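Local coordinates for BluB-like flavoprotein (Clostridium difficile 630, PDB 3EO8) that binds flavin mononucleotide and is probably an oxidoreductase of the nitroreductase family, at residues Arg53-Lys67 and Tyr168-Thr181. Residues are numbered along the deposited sequence; the frame is centred on the assembly and turned at random. Where two conformers were deposited one is given.
With ACT (acetate ion), chain I.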
ATOM      1  N   ARG A  53     -21.205  16.513  -0.935  1.00 25.84           N
ATOM      2  CA  ARG A  53     -21.783  17.714  -0.326  0.50 26.53           C
ATOM      3  C   ARG A  53     -20.730  18.819  -0.281  1.00 25.81           C
ATOM      4  O   ARG A  53     -19.724  18.706   0.396  1.00 26.47           O
ATOM      5  CB  ARG A  53     -22.321  17.400   1.079  0.50 26.56           C
ATOM      6  CG  ARG A  53     -23.294  18.438   1.604  0.50 27.46           C
ATOM      7  CD  ARG A  53     -23.465  18.354   3.119  0.50 26.94           C
ATOM      8  NE  ARG A  53     -24.112  17.120   3.552  0.50 26.62           N
ATOM      9  CZ  ARG A  53     -23.973  16.560   4.752  0.50 24.93           C
ATOM     10  NH1 ARG A  53     -23.163  17.081   5.668  0.50 25.20           N
ATOM     11  NH2 ARG A  53     -24.627  15.449   5.029  0.50 26.36           N
ATOM     12  N   ARG A  54     -20.969  19.903  -1.026  1.00 26.42           N
ATOM     13  CA  ARG A  54     -19.943  20.958  -1.185  1.00 26.20           C
ATOM     14  C   ARG A  54     -19.554  21.566   0.138  1.00 25.74           C
ATOM     15  O   ARG A  54     -18.369  21.799   0.383  1.00 27.04           O
ATOM     16  CB  ARG A  54     -20.370  22.112  -2.091  1.00 26.85           C
ATOM     17  CG  ARG A  54     -20.628  21.787  -3.534  1.00 28.60           C
ATOM     18  CD  ARG A  54     -19.425  21.162  -4.236  1.00 31.16           C
ATOM     19  NE  ARG A  54     -18.129  21.764  -3.954  1.00 30.16           N
ATOM     20  CZ  ARG A  54     -16.994  21.352  -4.530  1.00 31.88           C
ATOM     21  NH1 ARG A  54     -17.015  20.371  -5.437  1.00 30.28           N
ATOM     22  NH2 ARG A  54     -15.827  21.918  -4.191  1.00 30.47           N
ATOM     23  N   ASP A  55     -20.530  21.820   1.006  1.00 25.73           N
ATOM     24  CA  ASP A  55     -20.197  22.539   2.221  1.00 26.24           C
ATOM     25  C   ASP A  55     -19.315  21.711   3.133  1.00 24.98           C
ATOM     26  O   ASP A  55     -18.542  22.272   3.890  1.00 24.79           O
ATOM     27  CB  ASP A  55     -21.431  23.021   2.972  1.00 27.20           C
ATOM     28  CG  ASP A  55     -22.100  21.917   3.722  1.00 32.72           C
ATOM     29  OD1 ASP A  55     -22.798  21.122   3.060  1.00 34.26           O
ATOM     30  OD2 ASP A  55     -21.887  21.829   4.963  1.00 39.66           O
ATOM     31  N   LEU A  56     -19.480  20.387   3.123  1.00 24.44           N
ATOM     32  CA  LEU A  56     -18.613  19.512   3.916  1.00 23.77           C
ATOM     33  C   LEU A  56     -17.191  19.509   3.344  1.00 23.44           C
ATOM     34  O   LEU A  56     -16.209  19.570   4.070  1.00 22.83           O
ATOM     35  CB  LEU A  56     -19.211  18.098   3.959  1.00 23.98           C
ATOM     36  CG  LEU A  56     -18.469  17.001   4.692  1.00 23.38           C
ATOM     37  CD1 LEU A  56     -18.061  17.423   6.105  1.00 26.13           C
ATOM     38  CD2 LEU A  56     -19.365  15.765   4.722  1.00 22.80           C
HETATM   39  N   MSE A  57     -17.079  19.459   2.022  1.00 23.80           N
HETATM   40  CA  MSE A  57     -15.761  19.563   1.362  1.00 24.20           C
HETATM   41  C   MSE A  57     -15.069  20.866   1.751  1.00 24.95           C
HETATM   42  O   MSE A  57     -13.857  20.895   1.978  1.00 24.96           O
HETATM   43  CB  MSE A  57     -15.923  19.473  -0.173  1.00 24.15           C
HETATM   44  CG  MSE A  57     -16.282  18.086  -0.628  1.00 22.63           C
HETATM   45 SE   MSE A  57     -16.886  17.985  -2.483  0.75 24.54          SE
HETATM   46  CE  MSE A  57     -15.153  18.178  -3.273  1.00 25.37           C
ATOM     47  N   GLU A  58     -15.828  21.949   1.870  1.00 24.95           N
ATOM     48  CA  GLU A  58     -15.223  23.232   2.215  1.00 25.71           C
ATOM     49  C   GLU A  58     -14.856  23.254   3.686  1.00 24.54           C
ATOM     50  O   GLU A  58     -13.845  23.849   4.083  1.00 24.34           O
ATOM     51  CB  GLU A  58     -16.185  24.385   1.933  1.00 26.81           C
ATOM     52  CG  GLU A  58     -16.538  24.528   0.456  1.00 31.85           C
ATOM     53  CD  GLU A  58     -15.439  25.169  -0.370  1.00 39.27           C
ATOM     54  OE1 GLU A  58     -14.445  25.657   0.233  1.00 43.60           O
ATOM     55  OE2 GLU A  58     -15.578  25.191  -1.624  1.00 45.05           O
ATOM     56  N   LYS A  59     -15.705  22.649   4.521  1.00 23.71           N
ATOM     57  CA  LYS A  59     -15.409  22.558   5.939  1.00 23.74           C
ATOM     58  C   LYS A  59     -14.126  21.781   6.208  1.00 23.33           C
ATOM     59  O   LYS A  59     -13.361  22.126   7.095  1.00 23.31           O
ATOM     60  CB  LYS A  59     -16.605  21.960   6.707  1.00 23.32           C
ATOM     61  CG  LYS A  59     -17.725  22.978   6.909  1.00 24.27           C
ATOM     62  CD  LYS A  59     -18.989  22.367   7.474  1.00 24.47           C
ATOM     63  CE  LYS A  59     -20.095  23.425   7.682  1.00 26.42           C
ATOM     64  NZ  LYS A  59     -20.816  23.712   6.402  1.00 31.71           N
ATOM     65  N   ILE A  60     -13.895  20.739   5.433  1.00 22.94           N
ATOM     66  CA  ILE A  60     -12.699  19.889   5.578  1.00 23.55           C
ATOM     67  C   ILE A  60     -11.480  20.740   5.179  1.00 24.22           C
ATOM     68  O   ILE A  60     -10.456  20.742   5.836  1.00 23.58           O
ATOM     69  CB  ILE A  60     -12.866  18.596   4.763  1.00 23.66           C
ATOM     70  CG1 ILE A  60     -13.893  17.672   5.452  1.00 23.84           C
ATOM     71  CG2 ILE A  60     -11.541  17.849   4.586  1.00 23.11           C
ATOM     72  CD1 ILE A  60     -14.394  16.548   4.556  1.00 25.05           C
ATOM     73  N   ALA A  61     -11.632  21.499   4.114  1.00 23.76           N
ATOM     74  CA  ALA A  61     -10.549  22.375   3.631  1.00 23.96           C
ATOM     75  C   ALA A  61     -10.170  23.383   4.697  1.00 24.60           C
ATOM     76  O   ALA A  61      -8.982  23.578   5.010  1.00 25.34           O
ATOM     77  CB  ALA A  61     -10.986  23.045   2.318  1.00 23.50           C
ATOM     78  N   ASP A  62     -11.170  23.968   5.334  1.00 24.35           N
ATOM     79  CA  ASP A  62     -10.909  24.972   6.361  1.00 24.20           C
ATOM     80  C   ASP A  62     -10.137  24.405   7.549  1.00 23.73           C
ATOM     81  O   ASP A  62      -9.303  25.120   8.109  1.00 23.69           O
ATOM     82  CB  ASP A  62     -12.209  25.617   6.827  1.00 24.78           C
ATOM     83  CG  ASP A  62     -12.851  26.509   5.767  1.00 27.30           C
ATOM     84  OD1 ASP A  62     -12.170  26.957   4.818  1.00 31.60           O
ATOM     85  OD2 ASP A  62     -14.038  26.813   5.936  1.00 31.74           O
ATOM     86  N   VAL A  63     -10.397  23.154   7.974  1.00 23.80           N
ATOM     87  CA  VAL A  63      -9.622  22.604   9.111  1.00 23.94           C
ATOM     88  C   VAL A  63      -8.196  22.235   8.683  1.00 23.99           C
ATOM     89  O   VAL A  63      -7.253  22.320   9.483  1.00 24.62           O
ATOM     90  CB  VAL A  63     -10.289  21.380   9.856  1.00 24.33           C
ATOM     91  CG1 VAL A  63     -11.616  21.783  10.502  1.00 23.93           C
ATOM     92  CG2 VAL A  63     -10.387  20.151   8.960  1.00 21.73           C
ATOM     93  N   ILE A  64      -8.032  21.868   7.411  1.00 23.39           N
ATOM     94  CA  ILE A  64      -6.696  21.631   6.865  1.00 23.18           C
ATOM     95  C   ILE A  64      -5.907  22.954   6.884  1.00 24.48           C
ATOM     96  O   ILE A  64      -4.773  23.047   7.425  1.00 24.63           O
ATOM     97  CB  ILE A  64      -6.759  21.052   5.450  1.00 22.99           C
ATOM     98  CG1 ILE A  64      -7.350  19.631   5.475  1.00 22.36           C
ATOM     99  CG2 ILE A  64      -5.326  21.071   4.798  1.00 22.79           C
ATOM    100  CD1 ILE A  64      -7.768  19.040   4.046  1.00 20.93           C
ATOM    101  N   THR A  65      -6.537  23.994   6.380  1.00 25.36           N
ATOM    102  CA  THR A  65      -5.933  25.346   6.399  1.00 25.51           C
ATOM    103  C   THR A  65      -5.581  25.830   7.809  1.00 26.13           C
ATOM    104  O   THR A  65      -4.459  26.332   8.067  1.00 26.16           O
ATOM    105  CB  THR A  65      -6.870  26.331   5.697  1.00 25.33           C
ATOM    106  OG1 THR A  65      -6.996  25.942   4.327  1.00 26.01           O
ATOM    107  CG2 THR A  65      -6.322  27.768   5.809  1.00 26.03           C
ATOM    108  N   LYS A  66      -6.498  25.643   8.751  1.00 25.56           N
ATOM    109  CA  LYS A  66      -6.288  26.118  10.097  1.00 26.31           C
ATOM    110  C   LYS A  66      -5.105  25.405  10.733  1.00 25.64           C
ATOM    111  O   LYS A  66      -4.267  26.018  11.392  1.00 27.17           O
ATOM    112  CB  LYS A  66      -7.556  25.898  10.913  1.00 25.94           C
ATOM    113  CG  LYS A  66      -7.508  26.447  12.308  1.00 27.04           C
ATOM    114  CD  LYS A  66      -8.801  26.199  13.017  1.00 28.71           C
ATOM    115  CE  LYS A  66      -8.772  26.766  14.430  1.00 33.28           C
ATOM    116  NZ  LYS A  66     -10.158  26.761  14.966  1.00 36.56           N
ATOM    117  N   LYS A  67      -5.039  24.100  10.557  1.00 25.40           N
ATOM    118  CA  LYS A  67      -3.916  23.315  11.082  1.00 25.94           C
ATOM    119  C   LYS A  67      -2.622  23.729  10.383  1.00 25.39           C
ATOM    120  O   LYS A  67      -1.607  23.894  11.017  1.00 22.93           O
ATOM    121  CB  LYS A  67      -4.166  21.815  10.886  1.00 26.97           C
ATOM    122  CG  LYS A  67      -3.282  20.913  11.752  1.00 29.24           C
ATOM    123  CD  LYS A  67      -3.788  20.817  13.187  1.00 31.26           C
ATOM    124  CE  LYS A  67      -2.881  19.890  13.992  1.00 31.87           C
ATOM    125  NZ  LYS A  67      -3.453  19.504  15.330  1.00 31.98           N
ATOM    126  N   TYR A 168      -1.476  15.589   8.537  1.00 23.38           N
ATOM    127  CA  TYR A 168      -1.142  16.362   9.743  1.00 23.30           C
ATOM    128  C   TYR A 168      -2.430  16.946  10.388  1.00 23.24           C
ATOM    129  O   TYR A 168      -2.401  17.342  11.562  1.00 22.60           O
ATOM    130  CB  TYR A 168      -0.087  17.477   9.511  1.00 24.13           C
ATOM    131  CG  TYR A 168      -0.433  18.469   8.426  1.00 24.63           C
ATOM    132  CD1 TYR A 168      -1.393  19.453   8.626  1.00 26.01           C
ATOM    133  CD2 TYR A 168       0.181  18.408   7.179  1.00 25.04           C
ATOM    134  CE1 TYR A 168      -1.734  20.333   7.631  1.00 26.75           C
ATOM    135  CE2 TYR A 168      -0.138  19.302   6.191  1.00 26.12           C
ATOM    136  CZ  TYR A 168      -1.113  20.249   6.402  1.00 25.28           C
ATOM    137  OH  TYR A 168      -1.447  21.142   5.399  1.00 24.69           O
ATOM    138  N   ALA A 169      -3.526  16.978   9.628  1.00 22.75           N
ATOM    139  CA  ALA A 169      -4.837  17.430  10.120  1.00 23.72           C
ATOM    140  C   ALA A 169      -5.909  16.321  10.142  1.00 23.49           C
ATOM    141  O   ALA A 169      -7.100  16.605  10.216  1.00 24.09           O
ATOM    142  CB  ALA A 169      -5.348  18.583   9.263  1.00 24.00           C
ATOM    143  N   ALA A 170      -5.485  15.077  10.105  1.00 24.06           N
ATOM    144  CA  ALA A 170      -6.416  13.945  10.047  1.00 23.79           C
ATOM    145  C   ALA A 170      -7.421  13.945  11.197  1.00 23.95           C
ATOM    146  O   ALA A 170      -8.625  13.712  10.976  1.00 24.57           O
ATOM    147  CB  ALA A 170      -5.646  12.621   9.987  1.00 22.68           C
ATOM    148  N   ASP A 171      -6.946  14.182  12.415  1.00 23.13           N
ATOM    149  CA  ASP A 171      -7.844  14.184  13.549  1.00 23.78           C
ATOM    150  C   ASP A 171      -8.940  15.223  13.401  1.00 23.08           C
ATOM    151  O   ASP A 171     -10.103  14.998  13.760  1.00 22.56           O
ATOM    152  CB  ASP A 171      -7.104  14.490  14.840  1.00 23.59           C
ATOM    153  CG  ASP A 171      -6.115  13.412  15.257  1.00 26.86           C
ATOM    154  OD1 ASP A 171      -5.918  12.414  14.528  1.00 28.43           O
ATOM    155  OD2 ASP A 171      -5.511  13.571  16.360  1.00 26.17           O
ATOM    156  N   GLU A 172      -8.571  16.390  12.885  1.00 22.77           N
ATOM    157  CA  GLU A 172      -9.491  17.503  12.741  1.00 22.77           C
ATOM    158  C   GLU A 172     -10.493  17.262  11.631  1.00 23.53           C
ATOM    159  O   GLU A 172     -11.637  17.661  11.749  1.00 24.64           O
ATOM    160  CB  GLU A 172      -8.731  18.788  12.455  1.00 23.06           C
ATOM    161  CG  GLU A 172      -7.960  19.287  13.687  1.00 23.56           C
ATOM    162  CD  GLU A 172      -6.670  18.576  13.978  1.00 26.23           C
ATOM    163  OE1 GLU A 172      -6.179  17.782  13.159  1.00 25.01           O
ATOM    164  OE2 GLU A 172      -6.108  18.823  15.078  1.00 26.36           O
ATOM    165  N   ILE A 173     -10.047  16.624  10.561  1.00 23.06           N
ATOM    166  CA  ILE A 173     -10.923  16.203   9.450  1.00 22.87           C
ATOM    167  C   ILE A 173     -11.978  15.203   9.940  1.00 22.84           C
ATOM    168  O   ILE A 173     -13.164  15.313   9.603  1.00 21.00           O
ATOM    169  CB  ILE A 173     -10.104  15.567   8.290  1.00 22.53           C
ATOM    170  CG1 ILE A 173      -9.160  16.607   7.610  1.00 23.17           C
ATOM    171  CG2 ILE A 173     -11.048  14.975   7.217  1.00 22.83           C
ATOM    172  CD1 ILE A 173      -8.245  15.983   6.547  1.00 22.98           C
ATOM    173  N   GLU A 174     -11.529  14.218  10.713  1.00 23.13           N
ATOM    174  CA  GLU A 174     -12.411  13.230  11.304  1.00 23.99           C
ATOM    175  C   GLU A 174     -13.499  13.887  12.193  1.00 24.33           C
ATOM    176  O   GLU A 174     -14.676  13.513  12.127  1.00 23.38           O
ATOM    177  CB  GLU A 174     -11.591  12.261  12.141  1.00 24.40           C
ATOM    178  CG  GLU A 174     -10.690  11.320  11.302  1.00 23.74           C
ATOM    179  CD  GLU A 174      -9.639  10.597  12.131  1.00 24.73           C
ATOM    180  OE1 GLU A 174      -9.762  10.578  13.389  1.00 25.33           O
ATOM    181  OE2 GLU A 174      -8.666  10.083  11.507  1.00 24.36           O
ATOM    182  N   ALA A 175     -13.098  14.863  13.003  1.00 24.05           N
ATOM    183  CA  ALA A 175     -14.019  15.599  13.870  1.00 23.43           C
ATOM    184  C   ALA A 175     -15.084  16.357  13.080  1.00 23.04           C
ATOM    185  O   ALA A 175     -16.253  16.358  13.453  1.00 23.92           O
ATOM    186  CB  ALA A 175     -13.236  16.563  14.740  1.00 22.48           C
ATOM    187  N   VAL A 176     -14.683  17.027  12.004  1.00 24.12           N
ATOM    188  CA  VAL A 176     -15.649  17.688  11.113  1.00 24.33           C
ATOM    189  C   VAL A 176     -16.626  16.692  10.512  1.00 23.52           C
ATOM    190  O   VAL A 176     -17.837  16.924  10.518  1.00 22.54           O
ATOM    191  CB  VAL A 176     -14.950  18.435   9.951  1.00 24.94           C
ATOM    192  CG1 VAL A 176     -15.981  18.921   8.914  1.00 28.12           C
ATOM    193  CG2 VAL A 176     -14.113  19.576  10.516  1.00 27.94           C
ATOM    194  N   LEU A 177     -16.114  15.588   9.975  1.00 22.87           N
ATOM    195  CA  LEU A 177     -16.983  14.591   9.357  1.00 23.39           C
ATOM    196  C   LEU A 177     -18.015  14.101  10.351  1.00 23.41           C
ATOM    197  O   LEU A 177     -19.203  13.992  10.026  1.00 23.36           O
ATOM    198  CB  LEU A 177     -16.152  13.400   8.866  1.00 23.17           C
ATOM    199  CG  LEU A 177     -16.921  12.275   8.209  1.00 23.67           C
ATOM    200  CD1 LEU A 177     -17.614  12.778   6.921  1.00 22.53           C
ATOM    201  CD2 LEU A 177     -15.976  11.109   7.916  1.00 23.38           C
ATOM    202  N   GLU A 178     -17.546  13.789  11.553  1.00 23.79           N
ATOM    203  CA  GLU A 178     -18.422  13.275  12.624  1.00 23.34           C
ATOM    204  C   GLU A 178     -19.488  14.309  13.011  1.00 22.80           C
ATOM    205  O   GLU A 178     -20.670  13.990  13.089  1.00 22.17           O
ATOM    206  CB  GLU A 178     -17.585  12.919  13.842  1.00 23.72           C
ATOM    207  CG  GLU A 178     -18.329  12.273  14.982  1.00 22.55           C
ATOM    208  CD  GLU A 178     -17.372  11.824  16.075  1.00 24.54           C
ATOM    209  OE1 GLU A 178     -16.490  10.942  15.807  1.00 27.88           O
ATOM    210  OE2 GLU A 178     -17.474  12.367  17.187  1.00 25.93           O
ATOM    211  N   ALA A 179     -19.053  15.551  13.200  1.00 22.28           N
ATOM    212  CA  ALA A 179     -19.949  16.618  13.628  1.00 22.10           C
ATOM    213  C   ALA A 179     -21.047  16.923  12.593  1.00 21.58           C
ATOM    214  O   ALA A 179     -22.169  17.299  12.972  1.00 21.22           O
ATOM    215  CB  ALA A 179     -19.162  17.864  13.958  1.00 21.22           C
ATOM    216  N   GLU A 180     -20.717  16.763  11.313  1.00 22.56           N
ATOM    217  CA  GLU A 180     -21.584  17.167  10.210  1.00 23.45           C
ATOM    218  C   GLU A 180     -22.441  16.046   9.595  1.00 23.81           C
ATOM    219  O   GLU A 180     -23.374  16.336   8.840  1.00 24.07           O
ATOM    220  CB  GLU A 180     -20.740  17.772   9.079  1.00 24.11           C
ATOM    221  CG  GLU A 180     -20.002  19.029   9.428  1.00 25.69           C
ATOM    222  CD  GLU A 180     -20.913  20.209   9.732  1.00 28.30           C
ATOM    223  OE1 GLU A 180     -21.983  20.358   9.111  1.00 29.11           O
ATOM    224  OE2 GLU A 180     -20.526  21.001  10.603  1.00 31.49           O
ATOM    225  N   THR A 181     -22.128  14.791   9.891  1.00 23.69           N
ATOM    226  CA  THR A 181     -22.794  13.665   9.251  1.00 24.51           C
ATOM    227  C   THR A 181     -23.255  12.548  10.195  1.00 25.00           C
ATOM    228  O   THR A 181     -24.002  11.676   9.778  1.00 24.68           O
ATOM    229  CB  THR A 181     -21.852  12.979   8.221  1.00 24.96           C
ATOM    230  OG1 THR A 181     -20.797  12.290   8.897  1.00 23.68           O
ATOM    231  CG2 THR A 181     -21.258  13.976   7.214  1.00 26.29           C
TER
HETATM  232  C   ACT I 502      -3.677  15.388  14.043  1.00 24.34           C
HETATM  233  O   ACT I 502      -4.266  14.718  13.177  1.00 22.41           O
HETATM  234  OXT ACT I 502      -4.127  16.547  14.243  1.00 25.05           O
HETATM  235  CH3 ACT I 502      -2.486  14.845  14.798  1.00 24.22           C
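Lys-67 reaches from helix 54-75 to the start of helix 170-181, and each part of its long chain finds a different neighbour. CB lies 3.8 Å from CB of Ala-169, the N-cap residue, whose small methyl lets the backbones come close. CG meets the edge of the Tyr-168 ring in its plane, 3.9 Å from CD1. A bend at chi2 (79°) then turns the chain aside; CD passes beside the carboxylate of Glu-172, and CE touches both that carboxylate and the carbonyl O of Tyr-168. NZ completes the path with a salt bridge of 2.8 Å to Glu-172 OE2, met from above the carboxylate plane, and a longer hydrogen bond to an acetate ion. A lysine suits this place because its methylenes pack on apolar groups while its charge reaches the carboxylate. The acetate, probably from the crystallisation liquor, also accepts the backbone N-H of Asp-171.

Away from this polar end, branched aliphatic residues fill the seam. Val-176, short and beta-branched, fits as a knob among Val-63, Ile-60, Lys-59 and Leu-56; its CG2 is tight against Val-63 CG1 at 3.3 Å. In return, the longer Leu-56 reaches among Val-176, Leu-177, Glu-180 and Thr-181. In the conformer given, Arg-53 NH1 donates to Glu-180 O (3.3 Å), and NH2 to the backbone O of Lys-219 of the second subunit.

The helices run roughly antiparallel (150°), the axes of the two segments approaching to 9.0 Å, side by side against the antiparallel sheet: Leu-56 and Ile-60 rest on strand 47-51, Leu-177 on strand 102-108 and Ile-173 on strand 189-197.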